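Long-range contacts in Phenylalanine/tyrosine ammonia-lyase (Rhodosporidium toruloides, PDB 1Y2M), which catalyses the non-oxidative deamination of L-phenylalanine and L-tyrosine to trans-cinnamic and p-coumaric acid, releasing ammonia: residues Lys96-Leu101 against Ala182-Val187; Val164-Met169 against Asn193-Gly198. All coordinates share one frame; numbering follows the deposited sequence.

Interaction 1: residues Lys96-Leu101 against Ala182-Val187; sequences KSVEFL and AVRLVV
Arg-184, whose CG lies against both methyls of Val-98, carries its guanidinium onward to where Val-186 CG1 sits 3.4 Å above one face, offset toward the rim. NE forms a salt bridge with Glu-264; with the charged end held there, CG is the part of the side chain that touches Val-98. Val-98 meets it as a beta-branched wedge: with CG2 beside its own backbone N, this methyl comes 3.7 Å from Ala-182 C and 3.9 Å from Arg-184 N, resting against the backbone that leads into helix 185-197, where Arg-184 is the N-cap residue. Ala-182 suits the spot because the chains come so close, its CA lying just 4.2 Å from that of Val-98. Its single methyl, CB, fits between Ser-97 O at 3.6 Å and Leu-101 CD2 at 3.8 Å, one turn further along the helix. Ser-97 holds OG between its backbone N and carbonyl carbon (chi1 58°), where the hydroxyl bonds back to Ile-94 O and also receives a weak, bent bond from Ala-182 N (3.3 Å, 126°). Val-183 points away, its side chain about 9 Å from that of Asn-270, a probable cinnamate-binding residue. Beyond the contact, strand 399-401 touches Ala-182 and Phe-100 through Ile-400, Leu-185 packs on Arg-91 and Ile-94 of helix 88-107, and Val-187 leans on helix 264-269.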
# COMPACT_ATOMS: atom_id res chain seq x y z
N LYS B 96 -46.47 -14.60 -5.79
CA LYS B 96 -47.21 -13.34 -5.64
C LYS B 96 -46.43 -12.09 -6.06
O LYS B 96 -47.04 -11.10 -6.47
CB LYS B 96 -47.76 -13.21 -4.21
CG LYS B 96 -49.04 -14.05 -4.02
CD LYS B 96 -49.55 -14.08 -2.59
CE LYS B 96 -50.89 -14.84 -2.53
NZ LYS B 96 -51.98 -14.21 -3.36
N SER B 97 -45.10 -12.11 -5.97
CA SER B 97 -44.32 -10.94 -6.43
C SER B 97 -44.32 -10.88 -7.95
O SER B 97 -44.39 -9.80 -8.54
CB SER B 97 -42.85 -10.92 -5.90
OG SER B 97 -42.15 -12.07 -6.28
N VAL B 98 -44.25 -12.05 -8.58
CA VAL B 98 -44.32 -12.10 -10.05
C VAL B 98 -45.67 -11.60 -10.52
O VAL B 98 -45.77 -10.81 -11.47
CB VAL B 98 -44.12 -13.53 -10.56
CG1 VAL B 98 -44.32 -13.56 -12.08
CG2 VAL B 98 -42.75 -14.04 -10.14
N GLU B 99 -46.71 -12.09 -9.85
CA GLU B 99 -48.09 -11.74 -10.22
C GLU B 99 -48.33 -10.26 -10.04
O GLU B 99 -48.98 -9.61 -10.86
CB GLU B 99 -49.09 -12.55 -9.40
CG GLU B 99 -50.57 -12.13 -9.56
CD GLU B 99 -51.06 -12.17 -11.00
OE1 GLU B 99 -50.44 -12.89 -11.83
OE2 GLU B 99 -52.09 -11.51 -11.29
N PHE B 100 -47.77 -9.70 -8.97
CA PHE B 100 -47.93 -8.28 -8.70
C PHE B 100 -47.42 -7.50 -9.88
O PHE B 100 -48.10 -6.65 -10.44
CB PHE B 100 -47.18 -7.84 -7.45
CG PHE B 100 -47.17 -6.35 -7.28
CD1 PHE B 100 -48.33 -5.69 -6.90
CD2 PHE B 100 -46.04 -5.60 -7.59
CE1 PHE B 100 -48.34 -4.31 -6.78
CE2 PHE B 100 -46.05 -4.22 -7.47
CZ PHE B 100 -47.20 -3.57 -7.05
N LEU B 101 -46.19 -7.80 -10.28
CA LEU B 101 -45.59 -7.09 -11.38
C LEU B 101 -46.40 -7.26 -12.65
O LEU B 101 -46.68 -6.29 -13.34
CB LEU B 101 -44.14 -7.59 -11.56
CG LEU B 101 -43.23 -6.63 -12.27
CD1 LEU B 101 -43.25 -5.24 -11.61
CD2 LEU B 101 -41.84 -7.19 -12.25
N ALA B 182 -39.55 -10.68 -7.81
CA ALA B 182 -40.40 -11.01 -8.97
C ALA B 182 -39.69 -11.88 -9.99
O ALA B 182 -39.90 -11.77 -11.19
CB ALA B 182 -40.97 -9.76 -9.61
N VAL B 183 -38.89 -12.81 -9.49
CA VAL B 183 -38.30 -13.85 -10.34
C VAL B 183 -39.08 -15.15 -10.11
O VAL B 183 -39.31 -15.55 -8.96
CB VAL B 183 -36.82 -14.04 -10.01
CG1 VAL B 183 -36.23 -15.19 -10.84
CG2 VAL B 183 -36.00 -12.72 -10.27
N ARG B 184 -39.49 -15.83 -11.19
CA ARG B 184 -40.29 -17.04 -11.04
C ARG B 184 -39.55 -18.20 -10.38
O ARG B 184 -38.34 -18.37 -10.51
CB ARG B 184 -40.79 -17.55 -12.37
CG ARG B 184 -41.72 -16.60 -13.16
CD ARG B 184 -41.86 -17.12 -14.60
NE ARG B 184 -40.60 -16.95 -15.31
CZ ARG B 184 -40.16 -17.68 -16.33
NH1 ARG B 184 -40.91 -18.65 -16.85
NH2 ARG B 184 -38.97 -17.41 -16.86
N LEU B 185 -40.33 -19.04 -9.72
CA LEU B 185 -39.82 -20.24 -9.11
C LEU B 185 -39.11 -21.14 -10.13
O LEU B 185 -38.06 -21.69 -9.81
CB LEU B 185 -40.94 -21.03 -8.46
CG LEU B 185 -40.53 -22.28 -7.71
CD1 LEU B 185 -39.58 -21.93 -6.57
CD2 LEU B 185 -41.78 -23.00 -7.19
N VAL B 186 -39.64 -21.24 -11.34
CA VAL B 186 -39.00 -22.05 -12.36
C VAL B 186 -37.55 -21.62 -12.65
O VAL B 186 -36.68 -22.47 -12.96
CB VAL B 186 -39.85 -22.09 -13.64
CG1 VAL B 186 -39.91 -20.77 -14.30
CG2 VAL B 186 -39.32 -23.13 -14.56
N VAL B 187 -37.29 -20.32 -12.56
CA VAL B 187 -35.95 -19.78 -12.74
C VAL B 187 -35.03 -20.23 -11.57
O VAL B 187 -33.86 -20.60 -11.76
CB VAL B 187 -35.98 -18.24 -12.87
CG1 VAL B 187 -34.58 -17.64 -12.86
CG2 VAL B 187 -36.70 -17.86 -14.12

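Interaction 2: residues Val164-Met169 against Asn193-Gly198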
# COMPACT_ATOMS: atom_id res chain seq x y z
N VAL B 164 -16.71 -21.29 -6.25
CA VAL B 164 -17.21 -19.96 -6.05
C VAL B 164 -18.51 -19.81 -6.80
O VAL B 164 -19.49 -19.27 -6.30
CB VAL B 164 -16.17 -18.93 -6.52
CG1 VAL B 164 -16.79 -17.54 -6.63
CG2 VAL B 164 -15.00 -18.93 -5.51
N VAL B 165 -18.51 -20.32 -8.02
CA VAL B 165 -19.73 -20.31 -8.86
C VAL B 165 -20.89 -21.06 -8.22
O VAL B 165 -22.02 -20.55 -8.16
CB VAL B 165 -19.48 -20.78 -10.30
CG1 VAL B 165 -20.80 -20.74 -11.10
CG2 VAL B 165 -18.39 -19.92 -10.95
N ARG B 166 -20.61 -22.24 -7.67
CA ARG B 166 -21.65 -23.00 -6.97
C ARG B 166 -22.18 -22.23 -5.76
O ARG B 166 -23.39 -22.16 -5.54
CB ARG B 166 -21.10 -24.34 -6.48
CG ARG B 166 -20.98 -25.38 -7.66
CD ARG B 166 -20.59 -26.73 -7.18
NE ARG B 166 -21.46 -27.26 -6.12
CZ ARG B 166 -22.57 -27.96 -6.33
NH1 ARG B 166 -23.01 -28.21 -7.57
NH2 ARG B 166 -23.31 -28.40 -5.32
N GLY B 167 -21.27 -21.66 -4.95
CA GLY B 167 -21.70 -20.89 -3.80
C GLY B 167 -22.56 -19.69 -4.23
O GLY B 167 -23.54 -19.36 -3.58
N ALA B 168 -22.22 -19.11 -5.39
CA ALA B 168 -22.93 -17.95 -5.91
C ALA B 168 -24.33 -18.31 -6.33
O ALA B 168 -25.29 -17.61 -6.06
CB ALA B 168 -22.19 -17.36 -7.09
N MSE B 169 -24.46 -19.46 -6.98
CA MSE B 169 -25.80 -19.92 -7.39
C MSE B 169 -26.67 -20.19 -6.19
O MSE B 169 -27.87 -19.90 -6.23
CB MSE B 169 -25.74 -21.13 -8.31
CG MSE B 169 -25.03 -20.76 -9.58
SE MSE B 169 -25.30 -22.19 -10.97
CE MSE B 169 -23.96 -23.55 -10.30
N ASN B 193 -31.30 -26.95 -10.16
CA ASN B 193 -31.03 -28.11 -11.04
C ASN B 193 -29.59 -28.09 -11.55
O ASN B 193 -28.94 -29.15 -11.57
CB ASN B 193 -32.00 -28.18 -12.18
CG ASN B 193 -33.35 -28.73 -11.79
OD1 ASN B 193 -33.47 -29.50 -10.83
ND2 ASN B 193 -34.36 -28.35 -12.54
N PHE B 194 -29.04 -26.93 -11.89
CA PHE B 194 -27.61 -26.85 -12.20
C PHE B 194 -26.78 -27.33 -11.03
O PHE B 194 -25.85 -28.14 -11.19
CB PHE B 194 -27.18 -25.44 -12.59
CG PHE B 194 -27.34 -25.14 -14.05
CD1 PHE B 194 -28.35 -25.69 -14.80
CD2 PHE B 194 -26.46 -24.27 -14.65
CE1 PHE B 194 -28.45 -25.37 -16.16
CE2 PHE B 194 -26.56 -23.95 -15.97
CZ PHE B 194 -27.54 -24.50 -16.72
N LEU B 195 -27.08 -26.84 -9.83
CA LEU B 195 -26.34 -27.30 -8.67
C LEU B 195 -26.41 -28.83 -8.50
O LEU B 195 -25.41 -29.47 -8.27
CB LEU B 195 -26.83 -26.61 -7.37
CG LEU B 195 -26.41 -25.12 -7.24
CD1 LEU B 195 -27.29 -24.39 -6.25
CD2 LEU B 195 -24.96 -25.00 -6.84
N ASN B 196 -27.61 -29.37 -8.58
CA ASN B 196 -27.85 -30.75 -8.19
C ASN B 196 -27.37 -31.72 -9.24
O ASN B 196 -27.16 -32.88 -8.93
CB ASN B 196 -29.30 -30.97 -7.83
CG ASN B 196 -29.72 -30.14 -6.62
OD1 ASN B 196 -28.88 -29.80 -5.79
ND2 ASN B 196 -31.00 -29.82 -6.53
N HIS B 197 -27.21 -31.24 -10.46
CA HIS B 197 -26.64 -32.04 -11.55
C HIS B 197 -25.17 -31.69 -11.83
O HIS B 197 -24.58 -32.22 -12.77
CB HIS B 197 -27.47 -31.85 -12.83
CG HIS B 197 -28.85 -32.43 -12.74
ND1 HIS B 197 -29.07 -33.78 -12.60
CD2 HIS B 197 -30.07 -31.85 -12.71
CE1 HIS B 197 -30.37 -34.01 -12.52
NE2 HIS B 197 -31.00 -32.85 -12.58
N GLY B 198 -24.55 -30.84 -11.01
CA GLY B 198 -23.15 -30.53 -11.15
C GLY B 198 -22.80 -29.83 -12.45
O GLY B 198 -21.70 -30.08 -13.04
O HOH W 1 -22.70 -27.02 -10.16
O HOH W 2 -26.15 -29.35 -5.17
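Leu-195 O is gripped by two donors, Arg-166 NH1 at 2.8 Å and Gly-198 N at 3.2 Å. The arginine bond is nearly straight (168°); it lies in the guanidinium plane and reaches a lone pair of the carbonyl within the carbonyl plane. The side chain of Leu-195 also meets the guanidinium, CD2 standing 3.8 Å above its centre, so one residue supplies both an edge acceptor and an apolar lid. A bend at chi3 (54°) turns the long arginine chain toward helix 185-197; arginine suits the place because a long chain ends in several N-H donors. NH2 donates to Ala-75 O and to a water 3.0 Å away, which in turn donates to Asn-196 OD1; a second water takes a bond from NH1 and gives a weak one to Phe-194 O. The bond from Gly-198 N belongs to a Schellman motif that closes helix 185-197, and the positive phi there is easiest for glycine. Arginine thus binds the C-terminal turn, where carbonyls and the helix dipole would favour a cation. The two helices run roughly antiparallel, with segment axes 10.2 Å apart and crossing at -139°. Further along helix 162-176, Met-169, present as selenomethionine, lies between the helices, its flexible apolar chain following the neighbouring side chains: CE lies 3.9 Å from Leu-195 CD2 and SE 4.1 Å from Phe-194 CB, the side chains of Met-169 and Phe-194 crossing at about a right angle. Ile-221 of helix 215-225 touches Met-169, and the same helix packs on Phe-194 through Ala-224 and Ile-225.

Helix 185-197 is common to both contacts: interaction 1 uses its entry and N-terminal turn, interaction 2 its C-terminal end. Their centres are about 21 Å apart and their nearest atoms about 6 Å, without touching. Along the chain the segments alternate, 96-101, 164-169, 182-187, 193-198, so the helix is tied at its start to helix 88-107 and at its end to helix 162-176, the helix just before it in sequence. Both contacts belong to the aromatic amino acid lyase region of the chain. Interaction 1 lies nearer the probable cinnamate site, and its helix 88-107 leads into the unmodelled loop bearing Tyr-110, the probable proton donor or acceptor; interaction 2 lies away from the known and probable substrate-binding residues.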